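Local atomic coordinates of predicted ATPase of the ABC class (Vibrio vulnificus, PDB entry 5D6A), a protein that probably binds and hydrolyses ATP as an ABC-class ATPase, coupling it to a process that is not known. Residues 276-281 / 357-362; 314-319 / 339-344; 399-404 / 454-459; 513-518 / 557-562. All coordinates share one frame; numbering follows the deposited sequence.

Contact 1: 276-281 / 357-362; sequences NAIERS and TLLIDE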
# COMPACT_ATOMS: atom_id res chain seq x y z
N ASN A 276 3.60 6.77 16.93
CA ASN A 276 4.13 5.61 16.22
C ASN A 276 4.86 4.66 17.15
O ASN A 276 4.73 3.44 17.04
CB ASN A 276 5.05 6.04 15.07
CG ASN A 276 4.31 6.68 13.92
OD1 ASN A 276 3.10 6.51 13.77
ND2 ASN A 276 5.03 7.43 13.10
N ALA A 277 5.63 5.22 18.08
CA ALA A 277 6.37 4.42 19.05
C ALA A 277 5.40 3.70 19.97
O ALA A 277 5.61 2.55 20.35
CB ALA A 277 7.32 5.29 19.85
N ILE A 278 4.32 4.39 20.34
CA ILE A 278 3.30 3.82 21.21
C ILE A 278 2.56 2.69 20.50
O ILE A 278 2.43 1.60 21.06
CB ILE A 278 2.30 4.89 21.70
CG1 ILE A 278 3.02 5.90 22.60
CG2 ILE A 278 1.16 4.26 22.48
CD1 ILE A 278 2.16 7.07 23.03
N GLU A 279 2.11 2.93 19.27
CA GLU A 279 1.36 1.91 18.52
C GLU A 279 2.20 0.65 18.30
O GLU A 279 1.65 -0.45 18.28
CB GLU A 279 0.88 2.43 17.15
CG GLU A 279 1.94 2.39 16.06
CD GLU A 279 1.47 2.96 14.74
OE1 GLU A 279 0.67 3.91 14.74
OE2 GLU A 279 1.93 2.47 13.69
N ARG A 280 3.51 0.83 18.13
CA ARG A 280 4.40 -0.31 17.92
C ARG A 280 4.89 -0.96 19.20
O ARG A 280 5.38 -2.09 19.18
CB ARG A 280 5.58 0.07 17.02
CG ARG A 280 5.14 0.33 15.60
CD ARG A 280 6.24 0.07 14.59
NE ARG A 280 5.64 -0.27 13.30
CZ ARG A 280 5.11 -1.46 13.01
NH1 ARG A 280 5.07 -2.43 13.91
NH2 ARG A 280 4.58 -1.67 11.80
N SER A 281 4.73 -0.26 20.32
CA SER A 281 5.13 -0.82 21.61
C SER A 281 4.20 -1.95 22.07
O SER A 281 4.35 -2.45 23.19
CB SER A 281 5.23 0.28 22.66
OG SER A 281 6.27 1.18 22.32
N THR A 357 -7.67 0.18 24.21
CA THR A 357 -7.10 1.46 23.81
C THR A 357 -7.23 1.66 22.31
O THR A 357 -7.04 0.73 21.53
CB THR A 357 -5.63 1.55 24.24
OG1 THR A 357 -5.52 1.32 25.65
CG2 THR A 357 -5.05 2.91 23.89
N LEU A 358 -7.55 2.89 21.93
CA LEU A 358 -7.71 3.26 20.53
C LEU A 358 -6.74 4.38 20.21
O LEU A 358 -6.67 5.37 20.93
CB LEU A 358 -9.14 3.72 20.27
CG LEU A 358 -10.23 2.69 20.56
CD1 LEU A 358 -11.60 3.34 20.50
CD2 LEU A 358 -10.13 1.51 19.61
N LEU A 359 -5.99 4.21 19.12
CA LEU A 359 -5.02 5.21 18.70
C LEU A 359 -5.53 5.89 17.44
O LEU A 359 -5.94 5.22 16.50
CB LEU A 359 -3.66 4.54 18.44
CG LEU A 359 -3.16 3.66 19.59
CD1 LEU A 359 -1.84 3.00 19.22
CD2 LEU A 359 -3.02 4.45 20.89
N ILE A 360 -5.52 7.22 17.43
CA ILE A 360 -6.01 7.99 16.28
C ILE A 360 -5.07 9.13 15.94
O ILE A 360 -4.53 9.79 16.83
CB ILE A 360 -7.41 8.56 16.56
CG1 ILE A 360 -8.40 7.42 16.80
CG2 ILE A 360 -7.87 9.44 15.40
CD1 ILE A 360 -9.80 7.88 17.13
N ASP A 361 -4.89 9.37 14.64
CA ASP A 361 -4.03 10.45 14.16
C ASP A 361 -4.87 11.30 13.21
O ASP A 361 -5.26 10.84 12.14
CB ASP A 361 -2.80 9.89 13.45
CG ASP A 361 -1.80 10.97 13.05
OD1 ASP A 361 -2.17 12.16 13.03
OD2 ASP A 361 -0.64 10.62 12.75
N GLU A 362 -5.12 12.54 13.62
CA GLU A 362 -5.94 13.47 12.86
C GLU A 362 -5.49 13.63 11.40
O GLU A 362 -6.30 13.92 10.53
CB GLU A 362 -5.97 14.83 13.57
CG GLU A 362 -6.97 15.82 12.99
CD GLU A 362 -7.09 17.10 13.81
OE1 GLU A 362 -6.10 17.50 14.45
OE2 GLU A 362 -8.18 17.71 13.79
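Ile-278 O takes two donors on the helix side of this contact. One is Thr-296 OG1; the other is a weak bond from Ser-281 N, where the helix runs out. The meeting with strand 357-361 itself is apolar and small. Leu-359 carries it. Leu-359 CD1 lies against the backbone and first side-chain carbon of Glu-279, 3.5 Å from both Glu-279 CA and Glu-279 CB. Leu-359 CG sits anti to its own carbonyl carbon (chi1 -51°), which aims the two methyls at the helix. Leu-359 CD2 meets Ile-278 CG2 at 4.5 Å, a loose touch. Glu-279 offers its CB here, and not its carboxylate. Its CG is tucked between the backbone N and carbonyl carbon (chi1 82°), and the chain runs on extended. Asp-361, two residues further along the strand, lines the AMP-PNP pocket and bonds Ser-272 OG through OD2. This is consistent with a Walker B aspartate next to the Walker A serine. Helix 271-280 follows the probable P-loop and packs on one face of the mixed sheet, in which strand 357-361 lies between strands 301-302 and 404-408.

Contact 2: 314-319 / 339-344; sequences LNLSNY and GSTSQA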
# COMPACT_ATOMS: atom_id res chain seq x y z
N LEU A 314 -22.58 -5.10 10.40
CA LEU A 314 -22.12 -4.42 11.59
C LEU A 314 -23.11 -3.34 12.01
O LEU A 314 -23.68 -2.66 11.15
CB LEU A 314 -20.76 -3.79 11.31
CG LEU A 314 -19.98 -3.15 12.46
CD1 LEU A 314 -19.64 -4.19 13.52
CD2 LEU A 314 -18.71 -2.51 11.92
N ASN A 315 -23.32 -3.19 13.31
CA ASN A 315 -24.24 -2.19 13.86
C ASN A 315 -23.50 -0.89 14.12
O ASN A 315 -22.63 -0.84 14.99
CB ASN A 315 -24.89 -2.71 15.15
CG ASN A 315 -25.96 -1.78 15.70
OD1 ASN A 315 -26.03 -0.61 15.35
ND2 ASN A 315 -26.80 -2.31 16.58
N LEU A 316 -23.85 0.16 13.38
CA LEU A 316 -23.20 1.46 13.53
C LEU A 316 -24.15 2.52 14.10
O LEU A 316 -23.91 3.72 13.94
CB LEU A 316 -22.66 1.91 12.18
CG LEU A 316 -21.73 0.91 11.48
CD1 LEU A 316 -21.27 1.44 10.13
CD2 LEU A 316 -20.54 0.57 12.36
N SER A 317 -25.20 2.07 14.77
CA SER A 317 -26.20 2.98 15.35
C SER A 317 -25.59 4.06 16.24
O SER A 317 -26.09 5.18 16.28
CB SER A 317 -27.24 2.20 16.15
OG SER A 317 -27.92 1.27 15.32
N ASN A 318 -24.52 3.71 16.95
CA ASN A 318 -23.87 4.66 17.85
C ASN A 318 -23.15 5.81 17.15
O ASN A 318 -22.81 6.80 17.78
CB ASN A 318 -22.87 3.94 18.77
CG ASN A 318 -23.54 2.95 19.70
OD1 ASN A 318 -24.75 3.00 19.92
ND2 ASN A 318 -22.75 2.05 20.26
N TYR A 319 -22.91 5.68 15.84
CA TYR A 319 -22.20 6.72 15.11
C TYR A 319 -23.00 7.21 13.90
O TYR A 319 -23.23 8.41 13.76
CB TYR A 319 -20.82 6.21 14.69
CG TYR A 319 -20.05 5.65 15.87
CD1 TYR A 319 -19.46 6.50 16.80
CD2 TYR A 319 -19.95 4.28 16.08
CE1 TYR A 319 -18.76 6.00 17.89
CE2 TYR A 319 -19.26 3.77 17.16
CZ TYR A 319 -18.67 4.64 18.06
OH TYR A 319 -17.98 4.15 19.15
N GLY A 339 -15.29 6.92 3.81
CA GLY A 339 -14.24 7.30 4.76
C GLY A 339 -14.73 7.25 6.19
O GLY A 339 -14.26 6.45 7.00
N SER A 340 -15.68 8.12 6.50
CA SER A 340 -16.27 8.18 7.84
C SER A 340 -16.96 6.87 8.20
O SER A 340 -17.01 6.47 9.37
CB SER A 340 -17.28 9.32 7.94
OG SER A 340 -18.34 9.15 7.01
N THR A 341 -17.51 6.20 7.19
CA THR A 341 -18.20 4.94 7.40
C THR A 341 -17.22 3.84 7.78
O THR A 341 -17.46 3.08 8.70
CB THR A 341 -18.96 4.52 6.14
OG1 THR A 341 -19.88 5.55 5.76
CG2 THR A 341 -19.72 3.23 6.37
N SER A 342 -16.11 3.78 7.05
CA SER A 342 -15.10 2.76 7.31
C SER A 342 -14.43 2.96 8.66
O SER A 342 -14.12 1.99 9.35
CB SER A 342 -14.02 2.76 6.22
OG SER A 342 -13.39 4.02 6.14
N GLN A 343 -14.21 4.21 9.05
CA GLN A 343 -13.57 4.47 10.32
C GLN A 343 -14.52 4.14 11.46
O GLN A 343 -14.12 3.56 12.47
CB GLN A 343 -13.04 5.90 10.40
CG GLN A 343 -12.11 6.12 11.59
CD GLN A 343 -11.25 7.37 11.46
OE1 GLN A 343 -11.55 8.27 10.68
NE2 GLN A 343 -10.18 7.42 12.24
N ALA A 344 -15.80 4.50 11.28
CA ALA A 344 -16.83 4.20 12.28
C ALA A 344 -16.94 2.69 12.46
O ALA A 344 -17.03 2.18 13.58
CB ALA A 344 -18.16 4.79 11.85
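A leucine methyl set against a helix carbonyl is the odd feature here: Leu-316 CD2 lies 4.0 Å from Ala-344 O. That oxygen gets an apolar neighbour and not a donor from this loop. The other branch of the leucine reaches back along the helix. Leu-316 CD1 comes within 4.4 Å of Thr-341 CG2, one turn earlier, and stands as far from Thr-341 O. The forked end of Leu-316 therefore straddles one turn of helix 339-352. With CG anti to the carbonyl carbon (chi1 -54°), its chain extends away from the loop and toward the helix. Tyr-319 makes the third touch through its stem, Tyr-319 CB lying 4.1 Å from Ala-344 CB. The ring itself stands obliquely to Ala-344 O, and one of its faces carries Asn-318 CB.

The loop is shaped by its own polar atoms. Asn-315 OD1 closes an Asx turn by accepting from Ser-317 N at 2.9 Å, with an N-H...O angle of 163°. Asn-315 OD1 also accepts from Ser-317 OG at 2.7 Å, in the carbonyl plane. These bonds, together with Tyr-319 N to Leu-316 O, bend the chain so that Leu-316 and Tyr-319 both face the helix. Gly-339 gives a weak bond to the AMP-PNP gamma-phosphate, while Ser-340 and Thr-341 pack on Gly-267 and Phe-268 of the second subunit. This is consistent with an ABC signature helix. The loop lies between strands 311-312 and 332-334. Phe-332 of the latter touches both Leu-316 and Thr-341, and helix 367-370 packs on Ala-344.

Contact 3: 399-404 / 454-459; sequences DELEIS and APLVTF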
# COMPACT_ATOMS: atom_id res chain seq x y z
N ASP A 399 -16.02 6.57 30.05
CA ASP A 399 -16.86 6.47 31.24
C ASP A 399 -17.71 5.21 31.34
O ASP A 399 -17.97 4.72 32.44
CB ASP A 399 -17.79 7.69 31.31
CG ASP A 399 -17.04 9.01 31.34
OD1 ASP A 399 -15.79 9.00 31.38
OD2 ASP A 399 -17.70 10.06 31.30
N GLU A 400 -18.13 4.68 30.20
CA GLU A 400 -19.01 3.50 30.18
C GLU A 400 -18.27 2.19 29.91
O GLU A 400 -18.53 1.19 30.58
CB GLU A 400 -20.10 3.69 29.12
CG GLU A 400 -20.84 5.01 29.23
CD GLU A 400 -22.02 5.13 28.28
OE1 GLU A 400 -22.41 4.11 27.67
OE2 GLU A 400 -22.57 6.24 28.15
N LEU A 401 -17.36 2.20 28.94
CA LEU A 401 -16.63 0.99 28.57
C LEU A 401 -15.19 0.96 29.07
O LEU A 401 -14.49 -0.03 28.87
CB LEU A 401 -16.65 0.83 27.05
CG LEU A 401 -18.04 0.86 26.40
CD1 LEU A 401 -17.94 0.76 24.89
CD2 LEU A 401 -18.92 -0.25 26.96
N GLU A 402 -14.76 2.03 29.74
CA GLU A 402 -13.40 2.11 30.26
C GLU A 402 -12.35 1.92 29.15
O GLU A 402 -11.31 1.30 29.37
CB GLU A 402 -13.19 1.13 31.42
CG GLU A 402 -14.11 1.40 32.61
CD GLU A 402 -13.86 0.47 33.79
OE1 GLU A 402 -13.02 -0.45 33.68
OE2 GLU A 402 -14.51 0.66 34.84
N ILE A 403 -12.64 2.46 27.97
CA ILE A 403 -11.74 2.37 26.83
C ILE A 403 -10.97 3.68 26.68
O ILE A 403 -11.56 4.74 26.48
CB ILE A 403 -12.49 2.07 25.52
CG1 ILE A 403 -13.16 0.69 25.60
CG2 ILE A 403 -11.54 2.13 24.33
CD1 ILE A 403 -13.99 0.33 24.39
N SER A 404 -9.64 3.60 26.77
CA SER A 404 -8.79 4.78 26.64
C SER A 404 -8.53 5.13 25.17
O SER A 404 -8.65 4.28 24.29
CB SER A 404 -7.47 4.57 27.37
OG SER A 404 -7.70 4.34 28.76
N ALA A 454 -26.56 11.18 23.52
CA ALA A 454 -27.38 9.97 23.49
C ALA A 454 -26.58 8.83 24.13
O ALA A 454 -25.35 8.88 24.15
CB ALA A 454 -27.76 9.62 22.06
N PRO A 455 -27.27 7.78 24.62
CA PRO A 455 -26.57 6.69 25.30
C PRO A 455 -25.81 5.74 24.38
O PRO A 455 -26.38 5.24 23.41
CB PRO A 455 -27.71 5.94 26.00
CG PRO A 455 -28.88 6.15 25.10
CD PRO A 455 -28.71 7.51 24.48
N LEU A 456 -24.54 5.50 24.68
CA LEU A 456 -23.71 4.59 23.90
C LEU A 456 -24.18 3.17 24.18
O LEU A 456 -24.06 2.68 25.30
CB LEU A 456 -22.24 4.73 24.30
CG LEU A 456 -21.22 3.87 23.55
CD1 LEU A 456 -21.14 4.28 22.10
CD2 LEU A 456 -19.85 3.97 24.20
N VAL A 457 -24.72 2.51 23.16
CA VAL A 457 -25.27 1.16 23.31
C VAL A 457 -24.26 0.05 23.01
O VAL A 457 -23.60 0.06 21.97
CB VAL A 457 -26.50 0.97 22.40
CG1 VAL A 457 -27.13 -0.41 22.62
CG2 VAL A 457 -27.52 2.07 22.66
N THR A 458 -24.15 -0.91 23.92
CA THR A 458 -23.29 -2.08 23.76
C THR A 458 -24.10 -3.15 23.04
O THR A 458 -25.27 -3.35 23.36
CB THR A 458 -22.81 -2.61 25.12
OG1 THR A 458 -21.99 -1.63 25.77
CG2 THR A 458 -22.00 -3.90 24.95
N PHE A 459 -23.49 -3.83 22.08
CA PHE A 459 -24.19 -4.86 21.31
C PHE A 459 -23.54 -6.24 21.44
O PHE A 459 -22.34 -6.34 21.72
CB PHE A 459 -24.20 -4.50 19.82
CG PHE A 459 -24.63 -3.09 19.54
CD1 PHE A 459 -25.96 -2.73 19.64
CD2 PHE A 459 -23.70 -2.13 19.16
CE1 PHE A 459 -26.36 -1.43 19.38
CE2 PHE A 459 -24.09 -0.83 18.90
CZ PHE A 459 -25.43 -0.48 19.00
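The end of helix 390-401 faces an irregular loop, with Glu-400 CA 7.9 Å from Leu-456 CA and Leu-401 CA 8.8 Å from Thr-458 CA. The two backbones are thus bridged by side chains. Past the helix the chain turns at Glu-402, whose phi is positive (56°), and it then heads for strand 404-408. The loop segment is extended, so Leu-456 and Thr-458 both point at the helix while Val-457 points away.

Leu-456 is the buried member of the set. Its CG stands anti to the backbone N (chi1 -179°), and this carries Leu-456 CD2 to within 3.8 Å of Leu-401 CD1. The two leucines cross at about a right angle and touch through one methyl each. The second methyl of the helix leucine turns to a polar neighbour, with Leu-401 CD2 3.6 Å from Thr-458 OG1. Those two side chains pass each other running in opposite directions.

Helix 390-401 belongs to the crossover connection between the parallel neighbours 357-361 and 404-408 in the mixed sheet of the P-loop domain. The loop after helix 434-443 passes along the C-terminal half of helix 390-401.

The extended Glu-400 chain crosses Leu-456 at a slant. Its carboxylate reaches the leucine stem, Glu-400 OE1 lying 3.4 Å from Leu-456 CB. Leu-456 O is also close to Glu-400 OE1, but both atoms are acceptors and make no bond. Further back along the helix, Arg-393, Gln-396 and Leu-397 pack against Leu-456, and Gln-396 NE2 bonds Ala-454 O.

Contact 4: 513-518 / 557-562; sequences GWVWYQ and IDVMAA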
# COMPACT_ATOMS: atom_id res chain seq x y z
N GLY A 513 -3.85 -16.57 8.57
CA GLY A 513 -4.46 -17.47 7.60
C GLY A 513 -4.63 -18.88 8.15
O GLY A 513 -5.63 -19.55 7.87
N TRP A 514 -3.66 -19.34 8.94
CA TRP A 514 -3.75 -20.68 9.51
C TRP A 514 -4.71 -20.76 10.70
O TRP A 514 -5.10 -21.86 11.10
CB TRP A 514 -2.36 -21.26 9.80
CG TRP A 514 -1.66 -21.58 8.52
CD1 TRP A 514 -0.66 -20.87 7.92
CD2 TRP A 514 -1.96 -22.67 7.64
NE1 TRP A 514 -0.30 -21.46 6.74
CE2 TRP A 514 -1.09 -22.57 6.54
CE3 TRP A 514 -2.88 -23.73 7.68
CZ2 TRP A 514 -1.10 -23.49 5.49
CZ3 TRP A 514 -2.89 -24.64 6.63
CH2 TRP A 514 -2.01 -24.52 5.55
N VAL A 515 -5.09 -19.61 11.25
CA VAL A 515 -6.09 -19.58 12.32
C VAL A 515 -7.44 -19.75 11.64
O VAL A 515 -8.29 -20.50 12.11
CB VAL A 515 -6.06 -18.27 13.12
CG1 VAL A 515 -7.29 -18.14 14.00
CG2 VAL A 515 -4.79 -18.19 13.96
N TRP A 516 -7.61 -19.06 10.52
CA TRP A 516 -8.82 -19.15 9.70
C TRP A 516 -9.04 -20.61 9.32
O TRP A 516 -10.16 -21.12 9.40
CB TRP A 516 -8.66 -18.31 8.44
CG TRP A 516 -8.67 -16.81 8.66
CD1 TRP A 516 -8.50 -16.15 9.84
CD2 TRP A 516 -8.72 -15.81 7.65
NE1 TRP A 516 -8.53 -14.79 9.63
CE2 TRP A 516 -8.64 -14.56 8.29
CE3 TRP A 516 -8.84 -15.85 6.25
CZ2 TRP A 516 -8.69 -13.35 7.59
CZ3 TRP A 516 -8.89 -14.65 5.56
CH2 TRP A 516 -8.81 -13.42 6.23
N TYR A 517 -7.96 -21.26 8.91
CA TYR A 517 -7.99 -22.67 8.51
C TYR A 517 -8.58 -23.53 9.63
O TYR A 517 -9.29 -24.49 9.36
CB TYR A 517 -6.58 -23.16 8.14
CG TYR A 517 -6.51 -24.61 7.71
CD1 TYR A 517 -6.80 -24.98 6.39
CD2 TYR A 517 -6.15 -25.61 8.60
CE1 TYR A 517 -6.73 -26.30 5.99
CE2 TYR A 517 -6.08 -26.94 8.21
CZ TYR A 517 -6.37 -27.28 6.90
OH TYR A 517 -6.31 -28.60 6.50
N GLN A 518 -8.27 -23.18 10.87
CA GLN A 518 -8.78 -23.93 12.03
C GLN A 518 -10.24 -23.61 12.30
O GLN A 518 -11.01 -24.49 12.69
CB GLN A 518 -7.93 -23.66 13.27
CG GLN A 518 -6.51 -24.19 13.16
CD GLN A 518 -5.70 -23.97 14.41
OE1 GLN A 518 -6.24 -23.65 15.48
NE2 GLN A 518 -4.39 -24.15 14.30
N ILE A 557 -7.32 -9.76 18.06
CA ILE A 557 -7.94 -8.58 17.47
C ILE A 557 -7.50 -8.39 16.02
O ILE A 557 -8.26 -7.89 15.20
CB ILE A 557 -7.67 -7.31 18.32
CG1 ILE A 557 -8.55 -6.15 17.84
CG2 ILE A 557 -6.19 -6.93 18.29
CD1 ILE A 557 -8.43 -4.90 18.69
N ASP A 558 -6.27 -8.79 15.70
CA ASP A 558 -5.77 -8.67 14.33
C ASP A 558 -6.38 -9.72 13.40
O ASP A 558 -6.65 -9.44 12.23
CB ASP A 558 -4.24 -8.72 14.30
CG ASP A 558 -3.59 -7.49 14.92
OD1 ASP A 558 -4.21 -6.40 14.89
OD2 ASP A 558 -2.45 -7.59 15.41
N VAL A 559 -6.61 -10.92 13.92
CA VAL A 559 -7.23 -11.99 13.14
C VAL A 559 -8.64 -11.54 12.74
O VAL A 559 -9.07 -11.73 11.60
CB VAL A 559 -7.33 -13.31 13.94
CG1 VAL A 559 -8.05 -14.38 13.13
CG2 VAL A 559 -5.95 -13.80 14.33
N MSE A 560 -9.34 -10.93 13.69
CA MSE A 560 -10.69 -10.40 13.46
C MSE A 560 -10.62 -9.29 12.46
O MSE A 560 -11.40 -9.25 11.51
CB MSE A 560 -11.30 -9.86 14.75
CG MSE A 560 -11.77 -10.96 15.70
SE MSE A 560 -13.09 -12.13 14.81
CE MSE A 560 -14.50 -10.81 14.46
N ALA A 561 -9.69 -8.36 12.68
CA ALA A 561 -9.51 -7.23 11.77
C ALA A 561 -9.35 -7.72 10.33
O ALA A 561 -10.00 -7.21 9.41
CB ALA A 561 -8.31 -6.40 12.18
N ALA A 562 -8.50 -8.72 10.13
CA ALA A 562 -8.26 -9.29 8.80
C ALA A 562 -9.53 -9.95 8.28
O ALA A 562 -9.87 -9.84 7.11
CB ALA A 562 -7.12 -10.29 8.85
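Val-559 is the main bump of helix 556-564, and the hollow it enters lies between Val-515 and Trp-516 of helix 506-519. Its CG1 methyl serves both neighbours. Val-559 CG1 meets Val-515 CG1, methyl to methyl, at 3.9 Å. Val-559 CG1 also lies 3.6 Å from Trp-516 NE1, in the five-membered part of the indole. The methyl lies in the plane of the indole, at its edge and not over a face. Val-559 CG1 is anti to its own backbone N (chi1 177°), which swings it out to that edge.

The indole is a long, flat ridge. Its CB leaves the helix obliquely, but the ring end swings toward the partner helix. The six-membered part comes to rest against Ala-562, whose side chain is short. Trp-516 CZ2 is 3.7 Å from Ala-562 CB and 3.6 Å from Ala-562 C, again at the ring edge. One indole edge thus spans a turn of the opposing helix, from Val-559 to Ala-562. Phe-490 meets the same indole edge-to-face, and Ile-512 touches both Val-559 and Ala-562. The axes of the two short segments pass 10.4 Å apart at a crossing angle of -81°. This nearly perpendicular helix pair, closed by valine, alanine and tryptophan, forms part of the apolar core of the MRB1590 C-terminal domain.

How the contacts relate
Contacts 1, 2 and 3 belong to the P-loop domain; contact 4 lies in the C-terminal domain and touches none of them. Contacts 1, 2 and 4 are buried, whereas contact 3 is partly open at the surface and brings a glutamate beside its leucines. Contacts 1 and 2 each hold residues at the nucleotide and second-subunit side, probably Walker B and signature elements. Contact 2 is nested in the loop closed by contact 1. Contact 3 joins both: Leu-358 N probably bonds Ser-404 O at 3.0 Å, and Asn-318 ND2 probably bonds Val-457 O at 2.8 Å. Aromatic edge packing across the segments distinguishes contact 4.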